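Local coordinates for protein yesU (Bacillus subtilis, PDB 1OQ1) that is of unknown function but adopts a galectin-like beta-sandwich fold, a fold that in many of its relatives binds carbohydrates, at residues 89-94 with 197-202; 98-101 with 106-109. All coordinates share one frame; numbering follows the deposited sequence.

Leaving strand 76-86, the chain enters a long loop on the outside of the seven-stranded sheet, and both contacts begin there. Residues 89-94 form the first half of contact 1, which is completed after 102 intervening residues by 197-202, which runs into the strand beside 76-86. Contact 2 lies entirely within that span: 98-101 and 106-109 are separated by just four residues and fasten the end of the loop to helix 105-108. The two meet where Arg100 NH2 lies 3.0 Å from Leu92 O, probably a hydrogen bond, while Phe93 packs against the same guanidinium. One loop is thereby tied to the sheet and to the helix.

Contact 1. Residues 89-94 with 197-202; sequences GEDLFD and KGKIGF
In the galectin-like sandwich, an Asx turn at Asp91, set in a type I beta turn from Asp91 to Asp94, lies against Lys199 on the outer face of the seven-stranded sheet. Strand alternation explains the side: Ile200 points away from the loop, and Phe202 packs on Trp67, Tyr212 and Phe215 of the opposing sheet, whereas Lys199 faces the turn. The Lys199 chain leaves with CG anti to the carbonyl carbon and bends at chi2 (-69°), then runs extended to its amino group. Its methylenes supply the apolar part of the contact. The Leu92 side chain runs antiparallel alongside the lysine stem, its CB 3.6 Å from Lys199 CG, and CD2 touches the same methylene. Farther out, Phe93 CE2 lies 3.8 Å from Lys199 CE. A long aliphatic stem with a charged end suits this place, since the middle is apolar and the tip polar. At that tip Lys199 NZ forms a salt bridge with Asp91 OD1 (2.9 Å), reaching the oxygen on its syn side, 18° out of the carboxylate plane. Asp91 OD2 meanwhile accepts from Phe93 N at 2.9 Å, met from above the carboxylate plane, which is the bond that defines the Asx turn. A backbone bond from Asp94 N to Asp91 O (2.8 Å) closes the beta turn. One water, in plane with the Phe93 ring at its edge, donates to Asp91 OD2 (2.6 Å) and accepts from Lys199 NZ (3.2 Å). Pro56 O and Thr58 OG1 also receive bonds from Lys199 NZ. The ammonium of this buried lysine thus has four oxygen neighbours, Asp91 OD1, the water, Pro56 O and Thr58 OG1, which would favour its protonated state; Asp91 OD1 meets the lysine directly, while OD2 shapes the turn and reaches the ammonium through the water.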
ATOM      1  N   GLY A  89       0.673  10.181  17.248  1.00 18.34           N
ATOM      2  CA  GLY A  89       1.095   8.837  17.599  1.00 18.06           C
ATOM      3  C   GLY A  89      -0.029   7.911  18.014  1.00 16.84           C
ATOM      4  O   GLY A  89       0.226   6.804  18.483  1.00 17.65           O
ATOM      5  N   GLU A  90      -1.274   8.344  17.842  1.00 15.97           N
ATOM      6  CA  GLU A  90      -2.408   7.509  18.217  1.00 15.77           C
ATOM      7  C   GLU A  90      -2.560   6.303  17.295  1.00 15.94           C
ATOM      8  O   GLU A  90      -2.150   6.335  16.126  1.00 14.40           O
ATOM      9  CB  GLU A  90      -3.717   8.311  18.179  1.00 17.86           C
ATOM     10  CG  GLU A  90      -3.692   9.618  18.948  1.00 18.73           C
ATOM     11  CD  GLU A  90      -3.420  10.811  18.055  1.00 22.01           C
ATOM     12  OE1 GLU A  90      -2.483  10.741  17.230  1.00 20.71           O
ATOM     13  OE2 GLU A  90      -4.141  11.824  18.181  1.00 23.25           O
ATOM     14  N   ASP A  91      -3.144   5.236  17.831  1.00 14.40           N
ATOM     15  CA  ASP A  91      -3.404   4.037  17.048  1.00 14.27           C
ATOM     16  C   ASP A  91      -4.341   4.505  15.941  1.00 13.67           C
ATOM     17  O   ASP A  91      -5.288   5.250  16.199  1.00 13.67           O
ATOM     18  CB  ASP A  91      -4.113   2.985  17.900  1.00 14.49           C
ATOM     19  CG  ASP A  91      -4.409   1.719  17.129  1.00 13.98           C
ATOM     20  OD1 ASP A  91      -3.491   0.880  16.988  1.00 15.01           O
ATOM     21  OD2 ASP A  91      -5.553   1.566  16.651  1.00 13.31           O
ATOM     22  N   LEU A  92      -4.096   4.068  14.712  1.00 12.93           N
ATOM     23  CA  LEU A  92      -4.932   4.496  13.595  1.00 11.75           C
ATOM     24  C   LEU A  92      -6.432   4.302  13.815  1.00 13.11           C
ATOM     25  O   LEU A  92      -7.249   4.956  13.166  1.00 11.87           O
ATOM     26  CB  LEU A  92      -4.522   3.757  12.322  1.00 10.15           C
ATOM     27  CG  LEU A  92      -4.921   4.466  11.030  1.00  9.38           C
ATOM     28  CD1 LEU A  92      -4.113   5.753  10.892  1.00 10.87           C
ATOM     29  CD2 LEU A  92      -4.656   3.562   9.849  1.00  7.48           C
ATOM     30  N   PHE A  93      -6.804   3.411  14.728  1.00 14.27           N
ATOM     31  CA  PHE A  93      -8.220   3.163  14.959  1.00 15.36           C
ATOM     32  C   PHE A  93      -8.743   3.698  16.285  1.00 15.82           C
ATOM     33  O   PHE A  93      -9.843   3.346  16.718  1.00 14.78           O
ATOM     34  CB  PHE A  93      -8.499   1.667  14.817  1.00 16.19           C
ATOM     35  CG  PHE A  93      -8.034   1.102  13.504  1.00 18.99           C
ATOM     36  CD1 PHE A  93      -8.512   1.622  12.303  1.00 18.92           C
ATOM     37  CD2 PHE A  93      -7.076   0.096  13.462  1.00 20.87           C
ATOM     38  CE1 PHE A  93      -8.040   1.149  11.080  1.00 20.09           C
ATOM     39  CE2 PHE A  93      -6.596  -0.383  12.240  1.00 22.82           C
ATOM     40  CZ  PHE A  93      -7.080   0.146  11.050  1.00 21.10           C
ATOM     41  N   ASP A  94      -7.956   4.561  16.918  1.00 16.43           N
ATOM     42  CA  ASP A  94      -8.358   5.167  18.181  1.00 17.42           C
ATOM     43  C   ASP A  94      -9.592   6.017  17.889  1.00 18.21           C
ATOM     44  O   ASP A  94      -9.621   6.760  16.912  1.00 17.73           O
ATOM     45  CB  ASP A  94      -7.232   6.043  18.730  1.00 20.20           C
ATOM     46  CG  ASP A  94      -7.528   6.575  20.119  1.00 23.48           C
ATOM     47  OD1 ASP A  94      -8.540   7.285  20.288  1.00 24.44           O
ATOM     48  OD2 ASP A  94      -6.742   6.284  21.044  1.00 26.79           O
ATOM     49  N   LYS A 197       6.690   3.243  12.984  1.00  9.40           N
ATOM     50  CA  LYS A 197       5.746   2.129  13.042  1.00 10.11           C
ATOM     51  C   LYS A 197       4.349   2.553  12.602  1.00  9.60           C
ATOM     52  O   LYS A 197       4.078   3.741  12.434  1.00  9.75           O
ATOM     53  CB  LYS A 197       5.675   1.590  14.472  1.00 13.37           C
ATOM     54  CG  LYS A 197       5.187   2.622  15.473  1.00 16.70           C
ATOM     55  CD  LYS A 197       5.168   2.080  16.892  1.00 22.14           C
ATOM     56  CE  LYS A 197       4.702   3.149  17.868  1.00 26.07           C
ATOM     57  NZ  LYS A 197       4.718   2.667  19.278  1.00 29.92           N
ATOM     58  N   GLY A 198       3.460   1.581  12.420  1.00  8.92           N
ATOM     59  CA  GLY A 198       2.104   1.909  12.011  1.00  8.69           C
ATOM     60  C   GLY A 198       1.360   0.814  11.272  1.00  7.93           C
ATOM     61  O   GLY A 198       1.866  -0.294  11.093  1.00  8.34           O
ATOM     62  N   LYS A 199       0.149   1.128  10.828  1.00  8.71           N
ATOM     63  CA  LYS A 199      -0.669   0.161  10.113  1.00  8.03           C
ATOM     64  C   LYS A 199      -0.349   0.160   8.622  1.00  7.58           C
ATOM     65  O   LYS A 199       0.214   1.121   8.091  1.00  7.04           O
ATOM     66  CB  LYS A 199      -2.155   0.487  10.270  1.00  8.58           C
ATOM     67  CG  LYS A 199      -2.618   0.815  11.678  1.00 11.67           C
ATOM     68  CD  LYS A 199      -2.584  -0.379  12.605  1.00 10.53           C
ATOM     69  CE  LYS A 199      -3.264  -0.032  13.934  1.00 13.24           C
ATOM     70  NZ  LYS A 199      -3.158  -1.136  14.929  1.00 11.91           N
ATOM     71  N   ILE A 200      -0.728  -0.928   7.961  1.00  7.22           N
ATOM     72  CA  ILE A 200      -0.555  -1.078   6.521  1.00  6.63           C
ATOM     73  C   ILE A 200      -1.959  -1.236   5.935  1.00  6.67           C
ATOM     74  O   ILE A 200      -2.782  -1.980   6.474  1.00  7.73           O
ATOM     75  CB  ILE A 200       0.280  -2.322   6.172  1.00  7.00           C
ATOM     76  CG1 ILE A 200       1.723  -2.111   6.638  1.00  7.32           C
ATOM     77  CG2 ILE A 200       0.216  -2.583   4.665  1.00  5.48           C
ATOM     78  CD1 ILE A 200       2.611  -3.310   6.457  1.00  7.68           C
ATOM     79  N   GLY A 201      -2.231  -0.529   4.844  1.00  6.57           N
ATOM     80  CA  GLY A 201      -3.545  -0.601   4.229  1.00  6.98           C
ATOM     81  C   GLY A 201      -3.503  -0.685   2.716  1.00  7.05           C
ATOM     82  O   GLY A 201      -2.539  -0.251   2.080  1.00  7.46           O
ATOM     83  N   PHE A 202      -4.572  -1.232   2.144  1.00  7.26           N
ATOM     84  CA  PHE A 202      -4.693  -1.404   0.705  1.00  6.24           C
ATOM     85  C   PHE A 202      -5.773  -0.501   0.134  1.00  7.71           C
ATOM     86  O   PHE A 202      -6.954  -0.668   0.442  1.00  7.72           O
ATOM     87  CB  PHE A 202      -5.036  -2.862   0.393  1.00  5.98           C
ATOM     88  CG  PHE A 202      -3.930  -3.821   0.715  1.00  6.58           C
ATOM     89  CD1 PHE A 202      -3.075  -4.279  -0.286  1.00  7.95           C
ATOM     90  CD2 PHE A 202      -3.708  -4.228   2.026  1.00  8.40           C
ATOM     91  CE1 PHE A 202      -2.014  -5.127   0.015  1.00  8.19           C
ATOM     92  CE2 PHE A 202      -2.647  -5.080   2.339  1.00  8.49           C
ATOM     93  CZ  PHE A 202      -1.800  -5.527   1.330  1.00  8.12           C
TER
HETATM   94  O   HOH W   1      -5.945  -1.032  16.505  1.00 23.97           O

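Contact 2. Residues 98-101 with 106-109; sequences RKRT and EYHS
Thr101 and Glu106 join the end of the long connection after strand 76-86 to helix 105-108, closing a short loop at the surface of the galectin-like sandwich. Hydrogen bonding is two-pronged. Glu106 OE1 accepts from Thr101 N at 2.6 Å with a nearly straight N-H...O angle of 170°, and Glu106 OE2 accepts from Thr101 OG1 at 3.0 Å. Both oxygens are met on their syn sides, somewhat out of the carboxylate plane. Threonine suits its place because OG1, lying between the backbone N and the carbonyl carbon (chi1 63°), can reach the acid together with its own amide while also bonding Thr103 OG1. The glutamate spans the gap with its chain extended beyond CG, and OE1 also accepts from Thr103 N, so one helix carboxylate holds two loop amides.

Packing joins Arg100 to Tyr107, whose side chains run about perpendicular, guanidinium and ring planes 57° apart. Each combines an apolar part that packs with a polar end that reaches Glu28: Arg100 NH2 in a salt bridge, Tyr107 OH in a hydrogen bond. Behind these ends the arginine stem lies against the phenol, Arg100 CB 3.5 Å from Tyr107 OH and Arg100 CD 3.6 Å from Tyr107 CE1.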
ATOM      1  N   ARG A  98     -10.624  11.479  13.586  1.00 16.39           N
ATOM      2  CA  ARG A  98     -11.771  11.722  12.723  1.00 18.53           C
ATOM      3  C   ARG A  98     -12.106  10.491  11.885  1.00 17.73           C
ATOM      4  O   ARG A  98     -11.219   9.735  11.481  1.00 14.26           O
ATOM      5  CB  ARG A  98     -11.504  12.924  11.810  1.00 22.42           C
ATOM      6  CG  ARG A  98     -11.406  14.251  12.556  1.00 27.55           C
ATOM      7  CD  ARG A  98     -11.581  15.441  11.622  1.00 33.21           C
ATOM      8  NE  ARG A  98     -10.402  15.712  10.804  1.00 38.66           N
ATOM      9  CZ  ARG A  98      -9.292  16.285  11.256  1.00 41.05           C
ATOM     10  NH1 ARG A  98      -9.202  16.653  12.528  1.00 42.47           N
ATOM     11  NH2 ARG A  98      -8.274  16.506  10.434  1.00 41.36           N
ATOM     12  N   LYS A  99     -13.396  10.287  11.642  1.00 16.91           N
ATOM     13  CA  LYS A  99     -13.861   9.157  10.849  1.00 17.51           C
ATOM     14  C   LYS A  99     -13.324   9.263   9.431  1.00 16.05           C
ATOM     15  O   LYS A  99     -13.177  10.359   8.893  1.00 15.14           O
ATOM     16  CB  LYS A  99     -15.393   9.130  10.813  1.00 21.81           C
ATOM     17  CG  LYS A  99     -16.031   8.951  12.177  1.00 26.52           C
ATOM     18  CD  LYS A  99     -17.522   9.263  12.165  1.00 30.66           C
ATOM     19  CE  LYS A  99     -18.313   8.263  11.351  1.00 33.20           C
ATOM     20  NZ  LYS A  99     -19.774   8.525  11.485  1.00 36.72           N
ATOM     21  N   ARG A 100     -13.033   8.117   8.830  1.00 14.60           N
ATOM     22  CA  ARG A 100     -12.521   8.077   7.470  1.00 14.19           C
ATOM     23  C   ARG A 100     -13.457   7.216   6.633  1.00 14.04           C
ATOM     24  O   ARG A 100     -14.006   6.224   7.125  1.00 15.92           O
ATOM     25  CB  ARG A 100     -11.098   7.511   7.465  1.00 12.23           C
ATOM     26  CG  ARG A 100     -10.103   8.356   8.259  1.00 11.94           C
ATOM     27  CD  ARG A 100      -8.712   7.755   8.169  1.00 12.26           C
ATOM     28  NE  ARG A 100      -8.703   6.408   8.726  1.00 10.40           N
ATOM     29  CZ  ARG A 100      -8.371   6.111   9.976  1.00 11.42           C
ATOM     30  NH1 ARG A 100      -7.997   7.066  10.820  1.00 11.15           N
ATOM     31  NH2 ARG A 100      -8.447   4.852  10.393  1.00 12.53           N
ATOM     32  N   THR A 101     -13.633   7.596   5.371  1.00 12.66           N
ATOM     33  CA  THR A 101     -14.543   6.899   4.473  1.00 13.89           C
ATOM     34  C   THR A 101     -13.956   6.553   3.108  1.00 11.81           C
ATOM     35  O   THR A 101     -14.695   6.300   2.159  1.00 10.80           O
ATOM     36  CB  THR A 101     -15.804   7.748   4.237  1.00 16.36           C
ATOM     37  OG1 THR A 101     -15.436   8.971   3.584  1.00 18.16           O
ATOM     38  CG2 THR A 101     -16.480   8.075   5.557  1.00 17.56           C
ATOM     39  N   GLU A 106      -8.878  12.667   3.401  1.00  9.69           N
ATOM     40  CA  GLU A 106      -8.938  12.238   4.796  1.00 10.25           C
ATOM     41  C   GLU A 106      -7.630  11.563   5.182  1.00  9.35           C
ATOM     42  O   GLU A 106      -7.280  11.486   6.356  1.00  8.52           O
ATOM     43  CB  GLU A 106     -10.085  11.250   5.005  1.00 12.83           C
ATOM     44  CG  GLU A 106     -11.432  11.745   4.512  1.00 15.32           C
ATOM     45  CD  GLU A 106     -12.492  10.664   4.552  1.00 17.47           C
ATOM     46  OE1 GLU A 106     -12.153   9.494   4.276  1.00 16.65           O
ATOM     47  OE2 GLU A 106     -13.664  10.984   4.841  1.00 17.08           O
ATOM     48  N   TYR A 107      -6.907  11.082   4.175  1.00  8.26           N
ATOM     49  CA  TYR A 107      -5.650  10.388   4.399  1.00  8.07           C
ATOM     50  C   TYR A 107      -4.412  11.254   4.208  1.00  8.36           C
ATOM     51  O   TYR A 107      -3.452  11.114   4.956  1.00  9.26           O
ATOM     52  CB  TYR A 107      -5.581   9.158   3.490  1.00  6.95           C
ATOM     53  CG  TYR A 107      -6.749   8.227   3.710  1.00  7.41           C
ATOM     54  CD1 TYR A 107      -6.681   7.189   4.645  1.00  8.91           C
ATOM     55  CD2 TYR A 107      -7.956   8.440   3.049  1.00  8.68           C
ATOM     56  CE1 TYR A 107      -7.798   6.392   4.917  1.00  8.35           C
ATOM     57  CE2 TYR A 107      -9.070   7.658   3.312  1.00  9.82           C
ATOM     58  CZ  TYR A 107      -8.989   6.639   4.248  1.00  7.75           C
ATOM     59  OH  TYR A 107     -10.114   5.899   4.526  1.00  8.33           O
ATOM     60  N   HIS A 108      -4.424  12.152   3.227  1.00  9.16           N
ATOM     61  CA  HIS A 108      -3.249  12.994   3.015  1.00  8.35           C
ATOM     62  C   HIS A 108      -3.321  14.372   3.659  1.00  9.23           C
ATOM     63  O   HIS A 108      -2.292  15.036   3.820  1.00  8.70           O
ATOM     64  CB  HIS A 108      -2.922  13.115   1.511  1.00  7.79           C
ATOM     65  CG  HIS A 108      -3.986  13.774   0.687  1.00  8.50           C
ATOM     66  ND1 HIS A 108      -4.372  15.084   0.872  1.00 10.08           N
ATOM     67  CD2 HIS A 108      -4.688  13.324  -0.380  1.00 10.56           C
ATOM     68  CE1 HIS A 108      -5.262  15.415  -0.047  1.00 10.56           C
ATOM     69  NE2 HIS A 108      -5.472  14.364  -0.821  1.00 11.74           N
ATOM     70  N   SER A 109      -4.523  14.788   4.050  1.00  9.93           N
ATOM     71  CA  SER A 109      -4.728  16.090   4.682  1.00 10.71           C
ATOM     72  C   SER A 109      -5.702  15.990   5.859  1.00 11.46           C
ATOM     73  O   SER A 109      -6.567  16.853   6.038  1.00 12.71           O
ATOM     74  CB  SER A 109      -5.268  17.093   3.654  1.00 11.25           C
ATOM     75  OG  SER A 109      -4.381  17.237   2.554  1.00 13.03           O
TER